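Glutamine synthetase (PDB 5ZLI) is a type I-beta glutamine synthetase, a twelve-subunit enzyme whose chain combines a beta-grasp domain with a larger catalytic domain. Local coordinates at residues B[290-295]-B[302-307]; B[133-138]-B[283-288]; B[425-430]-B[457-462]. All blocks are in the same frame, centred on the assembly; numbering follows the deposited sequence.

Contact 1: residues B[290-295]-B[302-307]; sequences NLFSGE and EFALHF
Phe303 and Phe307 both carry CG anti to the backbone N (chi1 -178° and -174°), which sets each CG beside its own carbonyl carbon. They sit one turn apart on helix 302-313, and their CB bonds point toward the loop 290-295, where Leu291 and Phe292 meet them. Leu291 engages Phe303 through two atoms: CB lies 3.4 Å from CD2 of Phe303, while its methyl CD2 stands over one face of that ring, 3.6 Å from the centroid and displaced toward the CE2-CZ rim. This is a CH-pi contact.

Phe292 is gripped on more than one side. Ala304 CB sits over one face of its ring, 3.4 Å from Phe292 CG, in a second CH-pi contact. At the ring edge, near the plane, Phe303 CE2 approaches Phe292 CE1 at 4.1 Å. The far end of the ring is directed at Phe307: Phe292 CZ stands over the face of that ring, 3.5 Å from Phe307 CG. With centroids 5.1 Å apart and planes inclined at 64°, the pair is edge-to-face.

The loop contains a type I beta turn from Asn290 to Ser293. Within it, Asn290 OD1 accepts a hydrogen bond from the backbone N of Phe292 at 2.9 Å, closing an Asx turn, and Asn290 O accepts from both Ser293 N and Ser293 OG, the hydroxyl at 2.8 Å. Phe292 also meets the Phe366 ring, while Phe303 and Phe307 touch Val392 and Leu385 of helix 377-393. The arrangement is a strand-to-helix connection in the catalytic domain: an Asx turn and a beta turn precede the helix, and Phe292 packs between helix 302-313 and Val282 and Val284 of strand 278-286 in the mixed sheet.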
ATOM      1  N   ASN B 290     -15.444  18.366  68.129  1.00 47.79           N
ATOM      2  CA  ASN B 290     -14.792  17.358  67.313  1.00 48.40           C
ATOM      3  C   ASN B 290     -14.207  16.322  68.254  1.00 48.74           C
ATOM      4  O   ASN B 290     -13.131  16.528  68.818  1.00 54.49           O
ATOM      5  CB  ASN B 290     -13.726  17.990  66.427  1.00 48.68           C
ATOM      6  CG  ASN B 290     -13.078  16.986  65.493  1.00 51.31           C
ATOM      7  OD1 ASN B 290     -13.111  15.780  65.732  1.00 53.18           O
ATOM      8  ND2 ASN B 290     -12.514  17.480  64.396  1.00 50.16           N
ATOM      9  N   LEU B 291     -14.841  15.154  68.316  1.00 43.48           N
ATOM     10  CA  LEU B 291     -14.423  14.174  69.304  1.00 51.85           C
ATOM     11  C   LEU B 291     -13.062  13.563  68.998  1.00 50.70           C
ATOM     12  O   LEU B 291     -12.502  12.880  69.864  1.00 43.91           O
ATOM     13  CB  LEU B 291     -15.463  13.059  69.449  1.00 50.12           C
ATOM     14  CG  LEU B 291     -16.752  13.292  70.242  1.00 41.29           C
ATOM     15  CD1 LEU B 291     -17.516  14.443  69.688  1.00 48.15           C
ATOM     16  CD2 LEU B 291     -17.591  12.052  70.255  1.00 46.50           C
ATOM     17  N   PHE B 292     -12.497  13.819  67.823  1.00 51.36           N
ATOM     18  CA  PHE B 292     -11.214  13.224  67.488  1.00 46.16           C
ATOM     19  C   PHE B 292     -10.058  14.027  68.031  1.00 46.49           C
ATOM     20  O   PHE B 292      -8.974  13.482  68.226  1.00 45.46           O
ATOM     21  CB  PHE B 292     -11.074  13.093  65.974  1.00 48.84           C
ATOM     22  CG  PHE B 292     -11.577  11.793  65.444  1.00 52.30           C
ATOM     23  CD1 PHE B 292     -12.662  11.167  66.039  1.00 52.03           C
ATOM     24  CD2 PHE B 292     -10.958  11.182  64.369  1.00 48.33           C
ATOM     25  CE1 PHE B 292     -13.131   9.956  65.573  1.00 48.93           C
ATOM     26  CE2 PHE B 292     -11.427   9.967  63.888  1.00 48.03           C
ATOM     27  CZ  PHE B 292     -12.525   9.356  64.496  1.00 48.40           C
ATOM     28  N   SER B 293     -10.276  15.300  68.302  1.00 51.85           N
ATOM     29  CA  SER B 293      -9.252  16.167  68.854  1.00 50.80           C
ATOM     30  C   SER B 293      -9.202  16.043  70.373  1.00 51.03           C
ATOM     31  O   SER B 293     -10.224  16.143  71.054  1.00 52.60           O
ATOM     32  CB  SER B 293      -9.536  17.602  68.449  1.00 52.67           C
ATOM     33  OG  SER B 293     -10.762  18.006  69.016  1.00 57.81           O
ATOM     34  N   GLY B 294      -8.005  15.871  70.891  1.00 41.89           N
ATOM     35  CA  GLY B 294      -7.797  15.812  72.312  1.00 39.58           C
ATOM     36  C   GLY B 294      -6.321  15.968  72.541  1.00 44.11           C
ATOM     37  O   GLY B 294      -5.597  16.432  71.654  1.00 41.11           O
ATOM     38  N   GLU B 295      -5.850  15.518  73.712  1.00 40.51           N
ATOM     39  CA  GLU B 295      -4.419  15.620  73.989  1.00 52.33           C
ATOM     40  C   GLU B 295      -3.811  14.286  74.403  1.00 53.10           C
ATOM     41  O   GLU B 295      -2.651  14.246  74.824  1.00 54.66           O
ATOM     42  CB  GLU B 295      -4.108  16.730  75.014  1.00 46.30           C
ATOM     43  CG  GLU B 295      -4.527  18.146  74.534  1.00 54.52           C
ATOM     44  CD  GLU B 295      -3.551  18.735  73.477  1.00 62.39           C
ATOM     45  OE1 GLU B 295      -2.341  18.850  73.789  1.00 61.55           O
ATOM     46  OE2 GLU B 295      -3.986  19.078  72.342  1.00 55.47           O
ATOM     47  N   GLU B 302      -8.528  10.154  73.094  1.00 61.91           N
ATOM     48  CA  GLU B 302      -8.761   8.748  73.430  1.00 65.39           C
ATOM     49  C   GLU B 302      -9.900   8.185  72.582  1.00 57.66           C
ATOM     50  O   GLU B 302      -9.800   7.085  72.035  1.00 49.74           O
ATOM     51  CB  GLU B 302      -9.056   8.629  74.938  1.00 61.80           C
ATOM     52  CG  GLU B 302      -9.777   7.363  75.409  1.00 63.09           C
ATOM     53  CD  GLU B 302     -10.393   7.510  76.822  1.00 73.21           C
ATOM     54  OE1 GLU B 302     -10.076   8.508  77.519  1.00 69.28           O
ATOM     55  OE2 GLU B 302     -11.195   6.628  77.231  1.00 71.47           O
ATOM     56  N   PHE B 303     -10.969   8.966  72.424  1.00 58.68           N
ATOM     57  CA  PHE B 303     -12.090   8.562  71.587  1.00 55.31           C
ATOM     58  C   PHE B 303     -11.626   8.221  70.174  1.00 51.89           C
ATOM     59  O   PHE B 303     -12.004   7.181  69.618  1.00 50.43           O
ATOM     60  CB  PHE B 303     -13.122   9.691  71.575  1.00 48.96           C
ATOM     61  CG  PHE B 303     -14.350   9.389  70.779  1.00 48.00           C
ATOM     62  CD1 PHE B 303     -15.383   8.649  71.331  1.00 52.58           C
ATOM     63  CD2 PHE B 303     -14.485   9.843  69.482  1.00 57.42           C
ATOM     64  CE1 PHE B 303     -16.533   8.365  70.601  1.00 50.88           C
ATOM     65  CE2 PHE B 303     -15.630   9.560  68.743  1.00 55.21           C
ATOM     66  CZ  PHE B 303     -16.652   8.817  69.310  1.00 55.69           C
ATOM     67  N   ALA B 304     -10.812   9.097  69.572  1.00 52.56           N
ATOM     68  CA  ALA B 304     -10.281   8.852  68.228  1.00 51.12           C
ATOM     69  C   ALA B 304      -9.333   7.660  68.195  1.00 46.72           C
ATOM     70  O   ALA B 304      -9.342   6.884  67.235  1.00 51.73           O
ATOM     71  CB  ALA B 304      -9.583  10.094  67.687  1.00 51.25           C
ATOM     72  N   LEU B 305      -8.469   7.520  69.201  1.00 44.88           N
ATOM     73  CA  LEU B 305      -7.519   6.412  69.165  1.00 50.61           C
ATOM     74  C   LEU B 305      -8.211   5.072  69.343  1.00 50.22           C
ATOM     75  O   LEU B 305      -7.754   4.064  68.792  1.00 44.98           O
ATOM     76  CB  LEU B 305      -6.457   6.567  70.248  1.00 55.49           C
ATOM     77  CG  LEU B 305      -5.304   7.490  69.921  1.00 56.62           C
ATOM     78  CD1 LEU B 305      -4.699   7.963  71.213  1.00 63.52           C
ATOM     79  CD2 LEU B 305      -4.307   6.723  69.090  1.00 45.43           C
ATOM     80  N   HIS B 306      -9.301   5.045  70.114  1.00 50.13           N
ATOM     81  CA  HIS B 306     -10.120   3.845  70.194  1.00 45.04           C
ATOM     82  C   HIS B 306     -10.833   3.601  68.870  1.00 45.08           C
ATOM     83  O   HIS B 306     -10.895   2.461  68.391  1.00 47.90           O
ATOM     84  CB  HIS B 306     -11.097   3.956  71.370  1.00 48.98           C
ATOM     85  CG  HIS B 306     -10.445   3.819  72.718  1.00 48.10           C
ATOM     86  ND1 HIS B 306      -9.395   2.955  72.958  1.00 47.70           N
ATOM     87  CD2 HIS B 306     -10.677   4.458  73.887  1.00 50.14           C
ATOM     88  CE1 HIS B 306      -9.017   3.063  74.218  1.00 52.50           C
ATOM     89  NE2 HIS B 306      -9.777   3.972  74.801  1.00 55.51           N
ATOM     90  N   PHE B 307     -11.327   4.662  68.235  1.00 38.94           N
ATOM     91  CA  PHE B 307     -11.839   4.517  66.875  1.00 47.90           C
ATOM     92  C   PHE B 307     -10.806   3.851  65.949  1.00 46.24           C
ATOM     93  O   PHE B 307     -11.112   2.871  65.255  1.00 40.42           O
ATOM     94  CB  PHE B 307     -12.240   5.896  66.350  1.00 41.18           C
ATOM     95  CG  PHE B 307     -12.908   5.870  65.021  1.00 34.24           C
ATOM     96  CD1 PHE B 307     -12.183   5.689  63.868  1.00 33.60           C
ATOM     97  CD2 PHE B 307     -14.263   6.061  64.927  1.00 38.18           C
ATOM     98  CE1 PHE B 307     -12.793   5.690  62.673  1.00 29.61           C
ATOM     99  CE2 PHE B 307     -14.881   6.060  63.717  1.00 37.13           C
ATOM    100  CZ  PHE B 307     -14.149   5.876  62.592  1.00 32.30           C
TER

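Contact 2: residues B[133-138]-B[283-288]; sequences VAYFGA and SVWKNN
Tyr135 with Ser283 and Val133 with Trp285 form the hydrogen-bonded pairs of an antiparallel strand pairing, strand 133-145 against strand 278-286 in a mixed sheet of the catalytic domain. Ala134 with Val284 is the non-hydrogen-bonded pair between them. The local strand directions differ by 151°. Of the four backbone bonds, Tyr135 N to Ser283 O is the shortest at 2.7 Å. Val133 N to Trp285 O and Trp285 N to Val133 O are both 3.1 Å.

The Tyr135 side chain can be followed outward. CB lies 3.5 Å from Ser283 OG. CG is held beside the backbone N (chi1 -74°), and the ring carried there turns its CD2-CE2 edge to Trp285. CD2 comes to 3.4 Å from Trp285 CD1, and CE2 to 3.7 Å from Trp285 CG. This edge thus meets the face of the indole, with planes at 82°: a T-shaped pair. Towards the tip, CZ is 3.7 Å and OH 4.1 Å from CG1 of Val133, the methyl that stands over the centre of the phenol ring.

On the other face of the sheet, beside Ala134, Val284 CG1 lies 3.5 Å from the carbonyl oxygen of Val133.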
ATOM      1  N   VAL B 133     -22.705  13.534  63.920  1.00 51.53           N
ATOM      2  CA  VAL B 133     -22.337  13.496  62.518  1.00 49.17           C
ATOM      3  C   VAL B 133     -21.075  12.664  62.395  1.00 44.12           C
ATOM      4  O   VAL B 133     -20.325  12.524  63.362  1.00 43.09           O
ATOM      5  CB  VAL B 133     -22.108  14.919  61.972  1.00 49.20           C
ATOM      6  CG1 VAL B 133     -21.976  14.882  60.459  1.00 51.77           C
ATOM      7  CG2 VAL B 133     -23.200  15.866  62.419  1.00 46.34           C
ATOM      8  N   ALA B 134     -20.880  12.039  61.238  1.00 47.36           N
ATOM      9  CA  ALA B 134     -19.607  11.405  60.903  1.00 44.50           C
ATOM     10  C   ALA B 134     -19.161  11.984  59.570  1.00 52.79           C
ATOM     11  O   ALA B 134     -19.808  11.742  58.546  1.00 56.03           O
ATOM     12  CB  ALA B 134     -19.703   9.884  60.839  1.00 39.44           C
ATOM     13  N   TYR B 135     -18.095  12.791  59.590  1.00 47.91           N
ATOM     14  CA  TYR B 135     -17.635  13.495  58.398  1.00 48.69           C
ATOM     15  C   TYR B 135     -16.610  12.666  57.640  1.00 50.49           C
ATOM     16  O   TYR B 135     -15.623  12.212  58.231  1.00 49.16           O
ATOM     17  CB  TYR B 135     -17.021  14.837  58.786  1.00 42.81           C
ATOM     18  CG  TYR B 135     -18.028  15.875  59.184  1.00 39.16           C
ATOM     19  CD1 TYR B 135     -18.825  16.481  58.225  1.00 44.60           C
ATOM     20  CD2 TYR B 135     -18.180  16.273  60.513  1.00 44.58           C
ATOM     21  CE1 TYR B 135     -19.758  17.458  58.566  1.00 45.35           C
ATOM     22  CE2 TYR B 135     -19.108  17.260  60.869  1.00 48.54           C
ATOM     23  CZ  TYR B 135     -19.898  17.848  59.879  1.00 47.16           C
ATOM     24  OH  TYR B 135     -20.827  18.822  60.167  1.00 43.02           O
ATOM     25  N   PHE B 136     -16.816  12.521  56.320  1.00 47.47           N
ATOM     26  CA  PHE B 136     -15.891  11.794  55.449  1.00 46.91           C
ATOM     27  C   PHE B 136     -15.469  12.670  54.282  1.00 42.06           C
ATOM     28  O   PHE B 136     -16.307  13.325  53.655  1.00 39.94           O
ATOM     29  CB  PHE B 136     -16.489  10.515  54.812  1.00 39.02           C
ATOM     30  CG  PHE B 136     -16.570   9.336  55.723  1.00 43.16           C
ATOM     31  CD1 PHE B 136     -17.515   9.282  56.731  1.00 47.13           C
ATOM     32  CD2 PHE B 136     -15.705   8.268  55.567  1.00 40.99           C
ATOM     33  CE1 PHE B 136     -17.584   8.176  57.558  1.00 45.80           C
ATOM     34  CE2 PHE B 136     -15.773   7.169  56.401  1.00 34.49           C
ATOM     35  CZ  PHE B 136     -16.708   7.126  57.386  1.00 37.08           C
ATOM     36  N   GLY B 137     -14.191  12.564  53.920  1.00 40.50           N
ATOM     37  CA  GLY B 137     -13.625  13.318  52.822  1.00 46.72           C
ATOM     38  C   GLY B 137     -12.657  12.512  51.977  1.00 42.68           C
ATOM     39  O   GLY B 137     -11.521  12.282  52.391  1.00 47.92           O
ATOM     40  N   ALA B 138     -13.075  12.127  50.774  1.00 40.99           N
ATOM     41  CA  ALA B 138     -12.320  11.215  49.921  1.00 47.35           C
ATOM     42  C   ALA B 138     -11.510  11.974  48.869  1.00 49.00           C
ATOM     43  O   ALA B 138     -11.978  12.962  48.290  1.00 49.20           O
ATOM     44  CB  ALA B 138     -13.255  10.219  49.220  1.00 41.85           C
ATOM     45  N   SER B 283     -13.647  12.217  60.537  1.00 43.75           N
ATOM     46  CA  SER B 283     -13.793  12.783  61.876  1.00 46.99           C
ATOM     47  C   SER B 283     -15.221  12.486  62.310  1.00 50.44           C
ATOM     48  O   SER B 283     -16.147  12.467  61.486  1.00 48.13           O
ATOM     49  CB  SER B 283     -13.570  14.315  61.987  1.00 50.37           C
ATOM     50  OG  SER B 283     -14.525  15.122  61.275  1.00 39.29           O
ATOM     51  N   VAL B 284     -15.399  12.262  63.605  1.00 51.20           N
ATOM     52  CA  VAL B 284     -16.723  12.136  64.194  1.00 42.15           C
ATOM     53  C   VAL B 284     -16.944  13.354  65.075  1.00 47.12           C
ATOM     54  O   VAL B 284     -16.121  13.637  65.953  1.00 54.82           O
ATOM     55  CB  VAL B 284     -16.843  10.840  65.000  1.00 39.01           C
ATOM     56  CG1 VAL B 284     -18.232  10.712  65.537  1.00 48.32           C
ATOM     57  CG2 VAL B 284     -16.460   9.661  64.144  1.00 39.38           C
ATOM     58  N   TRP B 285     -18.074  14.037  64.891  1.00 46.22           N
ATOM     59  CA  TRP B 285     -18.412  15.203  65.693  1.00 48.75           C
ATOM     60  C   TRP B 285     -19.716  14.937  66.429  1.00 54.43           C
ATOM     61  O   TRP B 285     -20.524  14.091  66.034  1.00 53.17           O
ATOM     62  CB  TRP B 285     -18.562  16.481  64.860  1.00 47.70           C
ATOM     63  CG  TRP B 285     -17.328  16.888  64.143  1.00 51.29           C
ATOM     64  CD1 TRP B 285     -16.474  16.077  63.467  1.00 54.52           C
ATOM     65  CD2 TRP B 285     -16.781  18.204  64.060  1.00 45.97           C
ATOM     66  NE1 TRP B 285     -15.439  16.807  62.945  1.00 57.17           N
ATOM     67  CE2 TRP B 285     -15.603  18.117  63.302  1.00 54.76           C
ATOM     68  CE3 TRP B 285     -17.175  19.448  64.551  1.00 52.87           C
ATOM     69  CZ2 TRP B 285     -14.809  19.227  63.022  1.00 59.46           C
ATOM     70  CZ3 TRP B 285     -16.393  20.548  64.274  1.00 57.75           C
ATOM     71  CH2 TRP B 285     -15.218  20.430  63.518  1.00 63.51           C
ATOM     72  N   LYS B 286     -19.907  15.651  67.528  1.00 57.65           N
ATOM     73  CA  LYS B 286     -21.159  15.576  68.264  1.00 59.05           C
ATOM     74  C   LYS B 286     -21.366  16.914  68.936  1.00 54.59           C
ATOM     75  O   LYS B 286     -20.437  17.453  69.540  1.00 51.88           O
ATOM     76  CB  LYS B 286     -21.176  14.439  69.300  1.00 46.44           C
ATOM     77  CG  LYS B 286     -22.486  14.291  70.112  1.00 49.04           C
ATOM     78  CD  LYS B 286     -22.358  13.116  71.093  1.00 58.68           C
ATOM     79  CE  LYS B 286     -23.633  12.798  71.885  1.00 53.72           C
ATOM     80  NZ  LYS B 286     -23.763  13.601  73.128  1.00 51.56           N
ATOM     81  N   ASN B 287     -22.566  17.452  68.777  1.00 43.72           N
ATOM     82  CA  ASN B 287     -22.939  18.704  69.398  1.00 52.70           C
ATOM     83  C   ASN B 287     -21.921  19.792  69.044  1.00 56.96           C
ATOM     84  O   ASN B 287     -21.642  20.686  69.843  1.00 61.57           O
ATOM     85  CB  ASN B 287     -23.137  18.521  70.917  1.00 54.60           C
ATOM     86  CG  ASN B 287     -24.261  17.487  71.273  1.00 56.12           C
ATOM     87  OD1 ASN B 287     -25.239  17.312  70.532  1.00 51.25           O
ATOM     88  ND2 ASN B 287     -24.120  16.831  72.419  1.00 53.03           N
ATOM     89  N   ASN B 288     -21.364  19.703  67.828  1.00 54.76           N
ATOM     90  CA  ASN B 288     -20.424  20.669  67.256  1.00 53.62           C
ATOM     91  C   ASN B 288     -19.060  20.664  67.940  1.00 56.63           C
ATOM     92  O   ASN B 288     -18.291  21.611  67.804  1.00 58.39           O
ATOM     93  CB  ASN B 288     -21.003  22.086  67.247  1.00 58.91           C
ATOM     94  CG  ASN B 288     -22.070  22.274  66.182  1.00 66.97           C
ATOM     95  OD1 ASN B 288     -22.826  21.350  65.864  1.00 61.44           O
ATOM     96  ND2 ASN B 288     -22.131  23.475  65.617  1.00 70.92           N
TER

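Contact 3: residues B[425-430]-B[457-462]; sequences TLRRSL and LKFNAE
An antiparallel helix pair brings Leu426, Arg427 and Leu430 of helix 426-434 against Lys458, Phe459 and Glu462 of helix 448-466. The local axes run at 172° and come no closer than 10.8 Å, a separation wide enough that side chains, not backbones, make the contact. Phe459 holds the centre. One part of its ring meets Leu430 tip to tip, with Leu430 CD1 3.5 Å from Phe459 CE2 and Leu430 CB 3.7 Å from the same ring atom. Leu430 CD1 also lies 3.7 Å from Lys458 CB. A turn earlier on the first helix, Leu426 CD2 touches the aliphatic root of Glu462, its CB, at 4.0 Å.

Arg427 meets the CE1 edge of the Phe459 ring, whereas Leu430 is at CE2 and CD2. The arginine chain bends at chi3 (-82°), which places NE, and Phe459 CE1 then stands 3.8 Å above the guanidinium plane, over its centre. The two planes are 80° apart, so the ring presents its edge to the guanidinium face. Arg427 NE is salt-bridged to Glu467 further along the same chain. Next to it, Arg428 uses NH2 in a salt bridge to Glu431 of a second subunit, so the first helix also lies at a subunit interface.

Chemically, the pairing is largely apolar, with the guanidinium face of Arg427 against the Phe459 edge as the one polar group in it. Because a ring edge, not the pi cloud, faces the guanidinium, a strong cation-pi attraction is not expected, and the charge of Arg427 is probably balanced chiefly by Glu467.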
ATOM      1  N   THR B 425      -4.793 -10.784  48.814  1.00 27.22           N
ATOM      2  CA  THR B 425      -5.773 -10.988  47.779  1.00 29.16           C
ATOM      3  C   THR B 425      -7.143 -10.661  48.342  1.00 31.01           C
ATOM      4  O   THR B 425      -7.352 -10.676  49.560  1.00 29.41           O
ATOM      5  CB  THR B 425      -5.705 -12.440  47.256  1.00 31.74           C
ATOM      6  OG1 THR B 425      -5.784 -13.362  48.355  1.00 31.08           O
ATOM      7  CG2 THR B 425      -4.448 -12.690  46.491  1.00 31.06           C
ATOM      8  N   LEU B 426      -8.076 -10.393  47.424  1.00 24.91           N
ATOM      9  CA  LEU B 426      -9.477 -10.229  47.793  1.00 27.89           C
ATOM     10  C   LEU B 426     -10.066 -11.510  48.380  1.00 34.30           C
ATOM     11  O   LEU B 426     -10.987 -11.451  49.211  1.00 34.41           O
ATOM     12  CB  LEU B 426     -10.281  -9.802  46.574  1.00 30.69           C
ATOM     13  CG  LEU B 426     -11.782  -9.681  46.747  1.00 23.84           C
ATOM     14  CD1 LEU B 426     -12.099  -8.719  47.853  1.00 29.43           C
ATOM     15  CD2 LEU B 426     -12.339  -9.241  45.403  1.00 27.35           C
ATOM     16  N   ARG B 427      -9.572 -12.674  47.947  1.00 29.96           N
ATOM     17  CA  ARG B 427     -10.084 -13.923  48.491  1.00 31.68           C
ATOM     18  C   ARG B 427      -9.790 -14.007  49.983  1.00 39.47           C
ATOM     19  O   ARG B 427     -10.671 -14.354  50.780  1.00 44.42           O
ATOM     20  CB  ARG B 427      -9.469 -15.118  47.765  1.00 34.97           C
ATOM     21  CG  ARG B 427      -9.647 -16.441  48.514  1.00 38.98           C
ATOM     22  CD  ARG B 427      -9.083 -17.570  47.718  1.00 37.09           C
ATOM     23  NE  ARG B 427     -10.024 -18.013  46.715  1.00 45.04           N
ATOM     24  CZ  ARG B 427     -10.886 -18.989  46.916  1.00 52.13           C
ATOM     25  NH1 ARG B 427     -10.903 -19.602  48.086  1.00 57.80           N
ATOM     26  NH2 ARG B 427     -11.717 -19.347  45.954  1.00 49.46           N
ATOM     27  N   ARG B 428      -8.553 -13.675  50.392  1.00 33.18           N
ATOM     28  CA  ARG B 428      -8.268 -13.730  51.814  1.00 34.10           C
ATOM     29  C   ARG B 428      -9.049 -12.642  52.546  1.00 38.23           C
ATOM     30  O   ARG B 428      -9.575 -12.906  53.629  1.00 31.67           O
ATOM     31  CB  ARG B 428      -6.753 -13.657  52.063  1.00 30.73           C
ATOM     32  CG  ARG B 428      -6.268 -14.635  53.165  1.00 31.13           C
ATOM     33  CD  ARG B 428      -4.751 -14.727  53.257  1.00 41.99           C
ATOM     34  NE  ARG B 428      -4.095 -13.421  53.406  1.00 47.49           N
ATOM     35  CZ  ARG B 428      -2.779 -13.246  53.352  1.00 40.77           C
ATOM     36  NH1 ARG B 428      -2.239 -12.042  53.500  1.00 24.53           N
ATOM     37  NH2 ARG B 428      -2.009 -14.300  53.139  1.00 44.69           N
ATOM     38  N   SER B 429      -9.219 -11.461  51.925  1.00 36.22           N
ATOM     39  CA  SER B 429      -9.997 -10.382  52.529  1.00 29.17           C
ATOM     40  C   SER B 429     -11.442 -10.785  52.771  1.00 34.72           C
ATOM     41  O   SER B 429     -12.019 -10.446  53.809  1.00 30.99           O
ATOM     42  CB  SER B 429      -9.974  -9.166  51.624  1.00 27.73           C
ATOM     43  OG  SER B 429      -8.703  -8.589  51.653  1.00 35.80           O
ATOM     44  N   LEU B 430     -12.038 -11.536  51.843  1.00 35.33           N
ATOM     45  CA  LEU B 430     -13.413 -11.958  52.065  1.00 37.63           C
ATOM     46  C   LEU B 430     -13.466 -13.006  53.159  1.00 42.47           C
ATOM     47  O   LEU B 430     -14.331 -12.944  54.041  1.00 43.49           O
ATOM     48  CB  LEU B 430     -14.037 -12.481  50.778  1.00 38.19           C
ATOM     49  CG  LEU B 430     -14.257 -11.358  49.766  1.00 42.52           C
ATOM     50  CD1 LEU B 430     -14.601 -11.889  48.384  1.00 37.64           C
ATOM     51  CD2 LEU B 430     -15.357 -10.446  50.265  1.00 33.12           C
ATOM     52  N   LEU B 457     -21.273 -12.233  45.253  1.00 26.30           N
ATOM     53  CA  LEU B 457     -21.030 -11.351  44.121  1.00 28.85           C
ATOM     54  C   LEU B 457     -19.536 -11.229  43.820  1.00 31.38           C
ATOM     55  O   LEU B 457     -19.094 -11.371  42.670  1.00 28.99           O
ATOM     56  CB  LEU B 457     -21.627  -9.977  44.436  1.00 30.12           C
ATOM     57  CG  LEU B 457     -21.383  -8.850  43.445  1.00 34.49           C
ATOM     58  CD1 LEU B 457     -22.383  -8.891  42.324  1.00 39.01           C
ATOM     59  CD2 LEU B 457     -21.442  -7.550  44.151  1.00 39.37           C
ATOM     60  N   LYS B 458     -18.734 -10.994  44.858  1.00 35.98           N
ATOM     61  CA  LYS B 458     -17.326 -10.698  44.653  1.00 30.81           C
ATOM     62  C   LYS B 458     -16.559 -11.951  44.255  1.00 35.62           C
ATOM     63  O   LYS B 458     -15.665 -11.881  43.410  1.00 38.89           O
ATOM     64  CB  LYS B 458     -16.764 -10.101  45.935  1.00 24.71           C
ATOM     65  CG  LYS B 458     -17.396  -8.785  46.208  1.00 31.73           C
ATOM     66  CD  LYS B 458     -16.980  -7.741  45.190  1.00 40.65           C
ATOM     67  CE  LYS B 458     -17.860  -6.498  45.213  1.00 26.31           C
ATOM     68  NZ  LYS B 458     -17.303  -5.576  44.196  1.00 26.13           N
ATOM     69  N   PHE B 459     -16.930 -13.114  44.782  1.00 31.87           N
ATOM     70  CA  PHE B 459     -16.289 -14.331  44.324  1.00 33.74           C
ATOM     71  C   PHE B 459     -16.614 -14.600  42.850  1.00 35.98           C
ATOM     72  O   PHE B 459     -15.697 -14.861  42.063  1.00 35.30           O
ATOM     73  CB  PHE B 459     -16.709 -15.483  45.231  1.00 35.18           C
ATOM     74  CG  PHE B 459     -15.818 -15.669  46.436  1.00 35.22           C
ATOM     75  CD1 PHE B 459     -14.622 -16.347  46.341  1.00 39.72           C
ATOM     76  CD2 PHE B 459     -16.171 -15.144  47.661  1.00 38.12           C
ATOM     77  CE1 PHE B 459     -13.806 -16.510  47.460  1.00 40.54           C
ATOM     78  CE2 PHE B 459     -15.357 -15.311  48.768  1.00 38.66           C
ATOM     79  CZ  PHE B 459     -14.186 -15.982  48.669  1.00 35.31           C
ATOM     80  N   ASN B 460     -17.889 -14.453  42.426  1.00 32.05           N
ATOM     81  CA  ASN B 460     -18.194 -14.717  41.008  1.00 34.05           C
ATOM     82  C   ASN B 460     -17.745 -13.608  40.062  1.00 36.89           C
ATOM     83  O   ASN B 460     -17.432 -13.901  38.902  1.00 37.66           O
ATOM     84  CB  ASN B 460     -19.685 -14.954  40.712  1.00 36.78           C
ATOM     85  CG  ASN B 460     -20.188 -16.332  41.135  1.00 39.65           C
ATOM     86  OD1 ASN B 460     -19.708 -17.371  40.664  1.00 47.11           O
ATOM     87  ND2 ASN B 460     -21.263 -16.334  41.892  1.00 37.81           N
ATOM     88  N   ALA B 461     -17.774 -12.336  40.482  1.00 37.51           N
ATOM     89  CA  ALA B 461     -17.393 -11.277  39.551  1.00 28.59           C
ATOM     90  C   ALA B 461     -15.882 -11.151  39.398  1.00 30.94           C
ATOM     91  O   ALA B 461     -15.382 -11.063  38.275  1.00 31.12           O
ATOM     92  CB  ALA B 461     -17.971  -9.938  40.010  1.00 28.36           C
ATOM     93  N   GLU B 462     -15.133 -11.205  40.503  1.00 33.14           N
ATOM     94  CA  GLU B 462     -13.716 -10.839  40.533  1.00 30.82           C
ATOM     95  C   GLU B 462     -12.760 -11.991  40.812  1.00 31.05           C
ATOM     96  O   GLU B 462     -11.717 -12.078  40.172  1.00 33.08           O
ATOM     97  CB  GLU B 462     -13.464  -9.724  41.547  1.00 30.27           C
ATOM     98  CG  GLU B 462     -13.753  -8.308  41.035  1.00 38.88           C
ATOM     99  CD  GLU B 462     -15.048  -7.706  41.547  1.00 48.44           C
ATOM    100  OE1 GLU B 462     -15.356  -6.559  41.155  1.00 57.48           O
ATOM    101  OE2 GLU B 462     -15.758  -8.365  42.341  1.00 50.91           O
TER

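How the contacts relate
From the N terminus, strand segment 133-138 comes first and waits 144 residues for 283-288, so contact 2 closes the longest loop. Contact 1 follows almost at once, its segments separated by six residues, and contact 3 closes last across 26, largely helical, residues. All three run in series; none nests in or crosses another. Contacts 1 and 2 adjoin, with centres 12 Å apart: Leu291 N probably bonds to Val284 O at 3.1 Å, tying strand 278-286 to the turn that leads to helix 302-313. Contact 3 pairs helices 426-434 and 448-466 in the C-terminal part of the chain, its nearest atoms about 17 Å from contact 2 and about 18 Å from contact 1.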